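Local coordinates for protein P35 antigen (Borrelia burgdorferi, PDB 4ALY) that is an outer surface lipoprotein of the Lyme disease spirochaete, probably needed for infection through tick bite, at residues R96-I109 and F141-S154. Sequence-based numbering, arbitrary orientation.
Sequences RGEPNDQFGMRAEI and FNEGKIFNLGQILS
Ser154 OG takes part in two hydrogen bonds: it donates to Gly150 O one helical turn back (2.9 Å) and accepts from a water that lies 2.7 Å from OG. That water also donates to Gly104 O and accepts from Glu108 N, 2.9 Å from the water, so the serine hydroxyl reaches the backbone of 96-109 through a single bridging molecule. With OG placed beside the backbone N, the hydroxyl reaches back to its own helix, the donor tilted 21° from the Gly150 carbonyl plane. CD1 of Ile109 ends 3.5 Å from the same Gly150 O and also packs against CB of Leu153. CG of Met105 rests 3.6 Å from CA of Gly150, and the CA atoms of Met105 and Gly150 are 5.4 Å apart. In this largely helical protein of the Bbcrasp-1 family, the loop after helix 70-95 and the short helix 106-110 are thus laid along helix 143-157, with Met105, Ile109 and Leu153 all meeting Leu170 of helix 163-189. Farther along, CB of Phe103 touches Ile146 CG2, while its ring tip, CZ, lies 3.5 Å from Glu143 CD, ring and carboxylate planes 45° apart. Tyr136 meets the Phe103 ring edge-to-face. At the far end Arg96, extended from CG to NE, slides past Phe141 in the opposite direction; its CD stands 3.7 Å from the centroid of that ring and 25° off the normal, a CH-pi contact over one face. Its NE, meanwhile, is salt-bridged to Asp93.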
ATOM      1  N   ARG A  96     -13.799  -5.256   9.054  1.00 17.51           N
ATOM      2  CA  ARG A  96     -13.427  -6.669   9.006  1.00 15.69           C
ATOM      3  C   ARG A  96     -12.611  -7.195  10.168  1.00 14.43           C
ATOM      4  O   ARG A  96     -12.693  -8.395  10.470  1.00 14.04           O
ATOM      5  CB  ARG A  96     -12.777  -7.025   7.665  1.00 18.24           C
ATOM      6  CG  ARG A  96     -13.716  -6.830   6.464  1.00 20.40           C
ATOM      7  CD  ARG A  96     -12.948  -6.988   5.162  1.00 22.81           C
ATOM      8  NE  ARG A  96     -13.701  -6.600   3.959  1.00 25.72           N
ATOM      9  CZ  ARG A  96     -14.718  -7.280   3.406  1.00 26.47           C
ATOM     10  NH1 ARG A  96     -15.180  -8.414   3.925  1.00 28.47           N
ATOM     11  NH2 ARG A  96     -15.289  -6.819   2.318  1.00 26.04           N
ATOM     12  N   GLY A  97     -11.921  -6.297  10.892  1.00 15.02           N
ATOM     13  CA  GLY A  97     -11.022  -6.659  12.006  1.00 13.29           C
ATOM     14  C   GLY A  97      -9.950  -7.579  11.477  1.00 13.17           C
ATOM     15  O   GLY A  97      -9.602  -7.515  10.318  1.00 12.73           O
ATOM     16  N   GLU A  98      -9.554  -8.557  12.270  1.00 13.63           N
ATOM     17  CA  GLU A  98      -8.465  -9.444  11.884  1.00 14.25           C
ATOM     18  C   GLU A  98      -8.461 -10.396  13.029  1.00 13.84           C
ATOM     19  O   GLU A  98      -8.961 -10.047  14.101  1.00 14.39           O
ATOM     20  CB  GLU A  98      -7.103  -8.649  11.815  1.00 15.40           C
ATOM     21  CG  GLU A  98      -6.548  -8.143  13.162  1.00 17.42           C
ATOM     22  CD  GLU A  98      -5.500  -7.013  13.039  1.00 19.25           C
ATOM     23  OE1 GLU A  98      -4.468  -7.118  12.297  1.00 19.47           O
ATOM     24  OE2 GLU A  98      -5.710  -5.997  13.717  1.00 19.39           O
ATOM     25  N   PRO A  99      -7.852 -11.553  12.859  1.00 14.05           N
ATOM     26  CA  PRO A  99      -7.658 -12.553  13.889  1.00 14.44           C
ATOM     27  C   PRO A  99      -6.596 -12.087  14.893  1.00 14.53           C
ATOM     28  O   PRO A  99      -5.896 -11.124  14.593  1.00 13.24           O
ATOM     29  CB  PRO A  99      -7.019 -13.684  13.108  1.00 14.21           C
ATOM     30  CG  PRO A  99      -7.396 -13.426  11.704  1.00 14.77           C
ATOM     31  CD  PRO A  99      -7.171 -11.973  11.631  1.00 14.29           C
ATOM     32  N   ASN A 100      -6.468 -12.761  16.039  1.00 15.13           N
ATOM     33  CA  ASN A 100      -5.425 -12.395  17.006  1.00 17.38           C
ATOM     34  C   ASN A 100      -4.098 -12.675  16.353  1.00 16.43           C
ATOM     35  O   ASN A 100      -3.140 -12.021  16.651  1.00 15.99           O
ATOM     36  CB  ASN A 100      -5.459 -13.261  18.288  1.00 19.29           C
ATOM     37  CG  ASN A 100      -6.754 -13.082  19.071  1.00 22.86           C
ATOM     38  OD1 ASN A 100      -7.335 -11.996  19.055  1.00 22.96           O
ATOM     39  ND2 ASN A 100      -7.230 -14.171  19.763  1.00 21.96           N
ATOM     40  N   ASP A 101      -4.058 -13.696  15.500  1.00 16.57           N
ATOM     41  CA  ASP A 101      -2.838 -14.038  14.835  1.00 17.08           C
ATOM     42  C   ASP A 101      -2.505 -13.118  13.612  1.00 15.93           C
ATOM     43  O   ASP A 101      -1.553 -13.380  12.892  1.00 15.90           O
ATOM     44  CB  ASP A 101      -2.742 -15.543  14.574  1.00 16.54           C
ATOM     45  CG  ASP A 101      -3.394 -15.998  13.240  1.00 18.76           C
ATOM     46  OD1 ASP A 101      -4.191 -15.260  12.591  1.00 17.05           O
ATOM     47  OD2 ASP A 101      -3.122 -17.183  12.891  1.00 20.08           O
ATOM     48  N   GLN A 102      -3.245 -12.023  13.438  1.00 14.52           N
ATOM     49  CA  GLN A 102      -2.977 -11.050  12.347  1.00 14.11           C
ATOM     50  C   GLN A 102      -2.705 -11.721  11.018  1.00 16.47           C
ATOM     51  O   GLN A 102      -1.704 -11.435  10.297  1.00 17.80           O
ATOM     52  CB  GLN A 102      -1.898 -10.062  12.784  1.00 12.43           C
ATOM     53  CG  GLN A 102      -2.383  -9.384  14.043  1.00 11.43           C
ATOM     54  CD  GLN A 102      -1.358  -8.524  14.723  1.00 11.78           C
ATOM     55  OE1 GLN A 102      -0.157  -8.523  14.382  1.00 12.15           O
ATOM     56  NE2 GLN A 102      -1.841  -7.713  15.660  1.00 11.46           N
ATOM     57  N   PHE A 103      -3.612 -12.640  10.678  1.00 17.33           N
ATOM     58  CA  PHE A 103      -3.565 -13.367   9.420  1.00 16.54           C
ATOM     59  C   PHE A 103      -2.285 -14.145   9.312  1.00 17.84           C
ATOM     60  O   PHE A 103      -1.728 -14.332   8.194  1.00 19.34           O
ATOM     61  CB  PHE A 103      -3.806 -12.453   8.222  1.00 16.41           C
ATOM     62  CG  PHE A 103      -5.231 -11.987   8.126  1.00 16.57           C
ATOM     63  CD1 PHE A 103      -6.248 -12.910   7.933  1.00 16.84           C
ATOM     64  CD2 PHE A 103      -5.563 -10.662   8.193  1.00 16.80           C
ATOM     65  CE1 PHE A 103      -7.574 -12.516   7.849  1.00 17.00           C
ATOM     66  CE2 PHE A 103      -6.915 -10.247   8.108  1.00 17.37           C
ATOM     67  CZ  PHE A 103      -7.919 -11.198   7.944  1.00 16.97           C
ATOM     68  N   GLY A 104      -1.876 -14.706  10.457  1.00 17.65           N
ATOM     69  CA  GLY A 104      -0.710 -15.609  10.490  1.00 16.86           C
ATOM     70  C   GLY A 104       0.596 -14.818  10.605  1.00 18.11           C
ATOM     71  O   GLY A 104       1.652 -15.382  10.876  1.00 19.39           O
ATOM     72  N   MET A 105       0.524 -13.505  10.437  1.00 17.66           N
ATOM     73  CA  MET A 105       1.705 -12.724  10.324  1.00 18.84           C
ATOM     74  C   MET A 105       2.280 -12.232  11.653  1.00 18.07           C
ATOM     75  O   MET A 105       3.387 -11.724  11.717  1.00 16.39           O
ATOM     76  CB  MET A 105       1.427 -11.548   9.404  1.00 19.94           C
ATOM     77  CG  MET A 105       1.428 -11.954   7.954  1.00 20.75           C
ATOM     78  SD  MET A 105       0.918 -10.584   6.866  1.00 23.74           S
ATOM     79  CE  MET A 105       2.581 -10.158   6.493  1.00 18.52           C
ATOM     80  N   ARG A 106       1.533 -12.367  12.715  1.00 18.21           N
ATOM     81  CA  ARG A 106       1.980 -11.738  13.923  1.00 20.68           C
ATOM     82  C   ARG A 106       3.192 -12.430  14.592  1.00 21.52           C
ATOM     83  O   ARG A 106       4.100 -11.722  15.021  1.00 23.18           O
ATOM     84  CB  ARG A 106       0.841 -11.649  14.898  1.00 21.50           C
ATOM     85  CG  ARG A 106       1.340 -11.440  16.297  1.00 23.46           C
ATOM     86  CD  ARG A 106       0.187 -11.651  17.251  1.00 26.62           C
ATOM     87  NE  ARG A 106       0.200 -10.637  18.267  1.00 30.09           N
ATOM     88  CZ  ARG A 106      -0.887 -10.048  18.756  1.00 35.35           C
ATOM     89  NH1 ARG A 106      -2.134 -10.385  18.349  1.00 29.80           N
ATOM     90  NH2 ARG A 106      -0.699  -9.088  19.655  1.00 35.72           N
ATOM     91  N   ALA A 107       3.223 -13.767  14.665  1.00 18.48           N
ATOM     92  CA  ALA A 107       4.271 -14.452  15.479  1.00 18.76           C
ATOM     93  C   ALA A 107       5.683 -14.167  14.990  1.00 19.04           C
ATOM     94  O   ALA A 107       6.562 -14.052  15.815  1.00 17.91           O
ATOM     95  CB  ALA A 107       4.038 -15.986  15.546  1.00 18.12           C
ATOM     96  N   GLU A 108       5.894 -14.072  13.650  1.00 19.20           N
ATOM     97  CA  GLU A 108       7.241 -13.948  13.056  1.00 18.20           C
ATOM     98  C   GLU A 108       7.534 -12.678  12.343  1.00 17.62           C
ATOM     99  O   GLU A 108       8.708 -12.459  11.932  1.00 16.69           O
ATOM    100  CB  GLU A 108       7.514 -14.997  11.996  1.00 21.29           C
ATOM    101  CG  GLU A 108       7.009 -16.385  12.282  1.00 25.37           C
ATOM    102  CD  GLU A 108       7.742 -17.053  13.390  1.00 31.16           C
ATOM    103  OE1 GLU A 108       8.641 -16.408  14.014  1.00 37.58           O
ATOM    104  OE2 GLU A 108       7.415 -18.231  13.631  1.00 37.34           O
ATOM    105  N   ILE A 109       6.507 -11.866  12.092  1.00 16.38           N
ATOM    106  CA  ILE A 109       6.731 -10.609  11.394  1.00 15.19           C
ATOM    107  C   ILE A 109       6.286  -9.491  12.298  1.00 17.41           C
ATOM    108  O   ILE A 109       7.129  -8.782  12.871  1.00 19.50           O
ATOM    109  CB  ILE A 109       6.004 -10.591  10.027  1.00 14.76           C
ATOM    110  CG1 ILE A 109       6.200 -11.918   9.308  1.00 12.40           C
ATOM    111  CG2 ILE A 109       6.440  -9.395   9.148  1.00 14.54           C
ATOM    112  CD1 ILE A 109       5.489 -12.047   7.965  1.00 12.02           C
ATOM    113  N   PHE A 141      -7.619  -6.807   0.538  1.00 17.36           N
ATOM    114  CA  PHE A 141      -8.233  -7.542   1.661  1.00 17.66           C
ATOM    115  C   PHE A 141      -8.592  -8.958   1.235  1.00 18.01           C
ATOM    116  O   PHE A 141      -9.577  -9.555   1.637  1.00 18.63           O
ATOM    117  CB  PHE A 141      -9.427  -6.807   2.336  1.00 17.09           C
ATOM    118  CG  PHE A 141      -9.353  -6.853   3.840  1.00 16.27           C
ATOM    119  CD1 PHE A 141      -9.733  -7.989   4.522  1.00 14.85           C
ATOM    120  CD2 PHE A 141      -8.802  -5.757   4.578  1.00 15.16           C
ATOM    121  CE1 PHE A 141      -9.618  -8.046   5.898  1.00 14.92           C
ATOM    122  CE2 PHE A 141      -8.672  -5.832   5.939  1.00 14.30           C
ATOM    123  CZ  PHE A 141      -9.102  -6.960   6.606  1.00 14.67           C
ATOM    124  N   ASN A 142      -7.721  -9.526   0.434  1.00 17.92           N
ATOM    125  CA  ASN A 142      -7.896 -10.878   0.080  1.00 16.42           C
ATOM    126  C   ASN A 142      -7.212 -11.677   1.107  1.00 17.52           C
ATOM    127  O   ASN A 142      -5.993 -11.926   0.998  1.00 16.72           O
ATOM    128  CB  ASN A 142      -7.209 -11.139  -1.219  1.00 15.27           C
ATOM    129  CG  ASN A 142      -7.357 -12.555  -1.635  1.00 14.98           C
ATOM    130  OD1 ASN A 142      -7.249 -13.497  -0.824  1.00 15.93           O
ATOM    131  ND2 ASN A 142      -7.604 -12.729  -2.883  1.00 13.87           N
ATOM    132  N   GLU A 143      -7.983 -12.132   2.085  1.00 18.16           N
ATOM    133  CA  GLU A 143      -7.376 -12.756   3.254  1.00 17.11           C
ATOM    134  C   GLU A 143      -6.533 -13.977   2.893  1.00 18.51           C
ATOM    135  O   GLU A 143      -5.646 -14.351   3.656  1.00 17.33           O
ATOM    136  CB  GLU A 143      -8.448 -13.063   4.282  1.00 16.06           C
ATOM    137  CG  GLU A 143      -9.248 -11.809   4.668  1.00 14.86           C
ATOM    138  CD  GLU A 143     -10.408 -12.100   5.599  1.00 14.48           C
ATOM    139  OE1 GLU A 143     -10.568 -13.245   6.066  1.00 14.36           O
ATOM    140  OE2 GLU A 143     -11.200 -11.184   5.861  1.00 15.51           O
ATOM    141  N   GLY A 144      -6.822 -14.608   1.741  1.00 17.95           N
ATOM    142  CA  GLY A 144      -6.097 -15.826   1.389  1.00 18.40           C
ATOM    143  C   GLY A 144      -4.660 -15.545   0.933  1.00 18.46           C
ATOM    144  O   GLY A 144      -3.714 -16.229   1.309  1.00 19.17           O
ATOM    145  N   LYS A 145      -4.563 -14.571   0.052  1.00 17.72           N
ATOM    146  CA  LYS A 145      -3.359 -14.027  -0.483  1.00 19.17           C
ATOM    147  C   LYS A 145      -2.526 -13.394   0.677  1.00 18.61           C
ATOM    148  O   LYS A 145      -1.315 -13.669   0.828  1.00 17.47           O
ATOM    149  CB  LYS A 145      -3.798 -12.994  -1.481  1.00 21.15           C
ATOM    150  CG  LYS A 145      -2.714 -12.220  -2.174  1.00 29.87           C
ATOM    151  CD  LYS A 145      -3.204 -11.932  -3.605  1.00 39.82           C
ATOM    152  CE  LYS A 145      -3.901 -13.171  -4.230  1.00 37.28           C
ATOM    153  NZ  LYS A 145      -4.630 -12.804  -5.487  1.00 37.69           N
ATOM    154  N   ILE A 146      -3.191 -12.624   1.539  1.00 16.60           N
ATOM    155  CA  ILE A 146      -2.523 -12.070   2.706  1.00 16.11           C
ATOM    156  C   ILE A 146      -1.904 -13.160   3.568  1.00 16.36           C
ATOM    157  O   ILE A 146      -0.789 -13.002   4.029  1.00 17.20           O
ATOM    158  CB  ILE A 146      -3.463 -11.215   3.526  1.00 15.65           C
ATOM    159  CG1 ILE A 146      -3.819  -9.961   2.687  1.00 13.63           C
ATOM    160  CG2 ILE A 146      -2.799 -10.790   4.844  1.00 15.80           C
ATOM    161  CD1 ILE A 146      -5.061  -9.315   3.213  1.00 12.89           C
ATOM    162  N   PHE A 147      -2.616 -14.263   3.747  1.00 14.80           N
ATOM    163  CA  PHE A 147      -2.185 -15.300   4.611  1.00 13.51           C
ATOM    164  C   PHE A 147      -1.013 -16.042   3.961  1.00 14.97           C
ATOM    165  O   PHE A 147      -0.068 -16.399   4.672  1.00 13.81           O
ATOM    166  CB  PHE A 147      -3.341 -16.263   4.947  1.00 11.34           C
ATOM    167  CG  PHE A 147      -2.893 -17.469   5.713  1.00 10.70           C
ATOM    168  CD1 PHE A 147      -2.604 -17.361   7.058  1.00 10.70           C
ATOM    169  CD2 PHE A 147      -2.617 -18.690   5.048  1.00 10.15           C
ATOM    170  CE1 PHE A 147      -2.133 -18.480   7.759  1.00 10.63           C
ATOM    171  CE2 PHE A 147      -2.165 -19.792   5.715  1.00  9.71           C
ATOM    172  CZ  PHE A 147      -1.902 -19.694   7.086  1.00 10.44           C
ATOM    173  N   ASN A 148      -1.118 -16.327   2.641  1.00 17.93           N
ATOM    174  CA  ASN A 148      -0.083 -17.084   1.877  1.00 18.94           C
ATOM    175  C   ASN A 148       1.241 -16.283   1.742  1.00 17.97           C
ATOM    176  O   ASN A 148       2.316 -16.845   2.000  1.00 18.72           O
ATOM    177  CB  ASN A 148      -0.617 -17.612   0.521  1.00 22.55           C
ATOM    178  CG  ASN A 148      -1.710 -18.696   0.689  1.00 27.33           C
ATOM    179  OD1 ASN A 148      -1.511 -19.704   1.392  1.00 30.22           O
ATOM    180  ND2 ASN A 148      -2.884 -18.462   0.108  1.00 26.24           N
ATOM    181  N   LEU A 149       1.147 -15.002   1.353  1.00 16.79           N
ATOM    182  CA  LEU A 149       2.259 -14.036   1.401  1.00 16.28           C
ATOM    183  C   LEU A 149       2.949 -14.110   2.747  1.00 17.80           C
ATOM    184  O   LEU A 149       4.172 -14.384   2.796  1.00 19.26           O
ATOM    185  CB  LEU A 149       1.813 -12.597   1.187  1.00 16.24           C
ATOM    186  CG  LEU A 149       2.952 -11.511   0.995  1.00 18.57           C
ATOM    187  CD1 LEU A 149       3.978 -11.919  -0.117  1.00 16.67           C
ATOM    188  CD2 LEU A 149       2.417 -10.099   0.698  1.00 14.23           C
ATOM    189  N   GLY A 150       2.152 -13.969   3.819  1.00 15.90           N
ATOM    190  CA  GLY A 150       2.616 -13.942   5.163  1.00 15.28           C
ATOM    191  C   GLY A 150       3.345 -15.155   5.646  1.00 16.92           C
ATOM    192  O   GLY A 150       4.238 -14.998   6.494  1.00 20.37           O
ATOM    193  N   GLN A 151       2.958 -16.356   5.194  1.00 15.57           N
ATOM    194  CA  GLN A 151       3.647 -17.598   5.563  1.00 16.41           C
ATOM    195  C   GLN A 151       5.042 -17.694   4.889  1.00 17.54           C
ATOM    196  O   GLN A 151       6.023 -18.251   5.449  1.00 17.17           O
ATOM    197  CB  GLN A 151       2.806 -18.852   5.238  1.00 17.58           C
ATOM    198  CG  GLN A 151       1.516 -18.974   6.066  1.00 20.70           C
ATOM    199  CD  GLN A 151       1.767 -19.018   7.595  1.00 25.57           C
ATOM    200  OE1 GLN A 151       1.595 -17.989   8.375  1.00 23.55           O
ATOM    201  NE2 GLN A 151       2.196 -20.222   8.053  1.00 24.10           N
ATOM    202  N   ILE A 152       5.128 -17.149   3.684  1.00 16.05           N
ATOM    203  CA  ILE A 152       6.357 -17.141   2.964  1.00 15.10           C
ATOM    204  C   ILE A 152       7.315 -16.094   3.588  1.00 15.67           C
ATOM    205  O   ILE A 152       8.497 -16.351   3.773  1.00 14.12           O
ATOM    206  CB  ILE A 152       6.010 -16.805   1.519  1.00 14.92           C
ATOM    207  CG1 ILE A 152       5.142 -17.950   0.902  1.00 14.75           C
ATOM    208  CG2 ILE A 152       7.220 -16.400   0.695  1.00 12.52           C
ATOM    209  CD1 ILE A 152       4.582 -17.522  -0.438  1.00 14.14           C
ATOM    210  N   LEU A 153       6.790 -14.908   3.892  1.00 15.48           N
ATOM    211  CA  LEU A 153       7.593 -13.815   4.390  1.00 14.68           C
ATOM    212  C   LEU A 153       8.032 -14.100   5.824  1.00 15.35           C
ATOM    213  O   LEU A 153       9.033 -13.588   6.246  1.00 17.28           O
ATOM    214  CB  LEU A 153       6.840 -12.488   4.324  1.00 13.51           C
ATOM    215  CG  LEU A 153       6.586 -11.853   2.952  1.00 12.59           C
ATOM    216  CD1 LEU A 153       5.856 -10.515   3.077  1.00 11.61           C
ATOM    217  CD2 LEU A 153       7.809 -11.745   2.050  1.00 11.36           C
ATOM    218  N   SER A 154       7.307 -14.941   6.544  1.00 15.65           N
ATOM    219  CA  SER A 154       7.669 -15.332   7.882  1.00 15.11           C
ATOM    220  C   SER A 154       8.903 -16.207   7.808  1.00 16.81           C
ATOM    221  O   SER A 154       9.650 -16.325   8.805  1.00 18.85           O
ATOM    222  CB  SER A 154       6.585 -16.215   8.473  1.00 15.30           C
ATOM    223  OG  SER A 154       5.542 -15.454   9.005  1.00 15.43           O
TER
HETATM  224  O   HOH W   1       0.386 -15.610   7.052  1.00 21.44           O
HETATM  225  O   HOH W   2       4.270 -15.013  11.397  1.00 15.91           O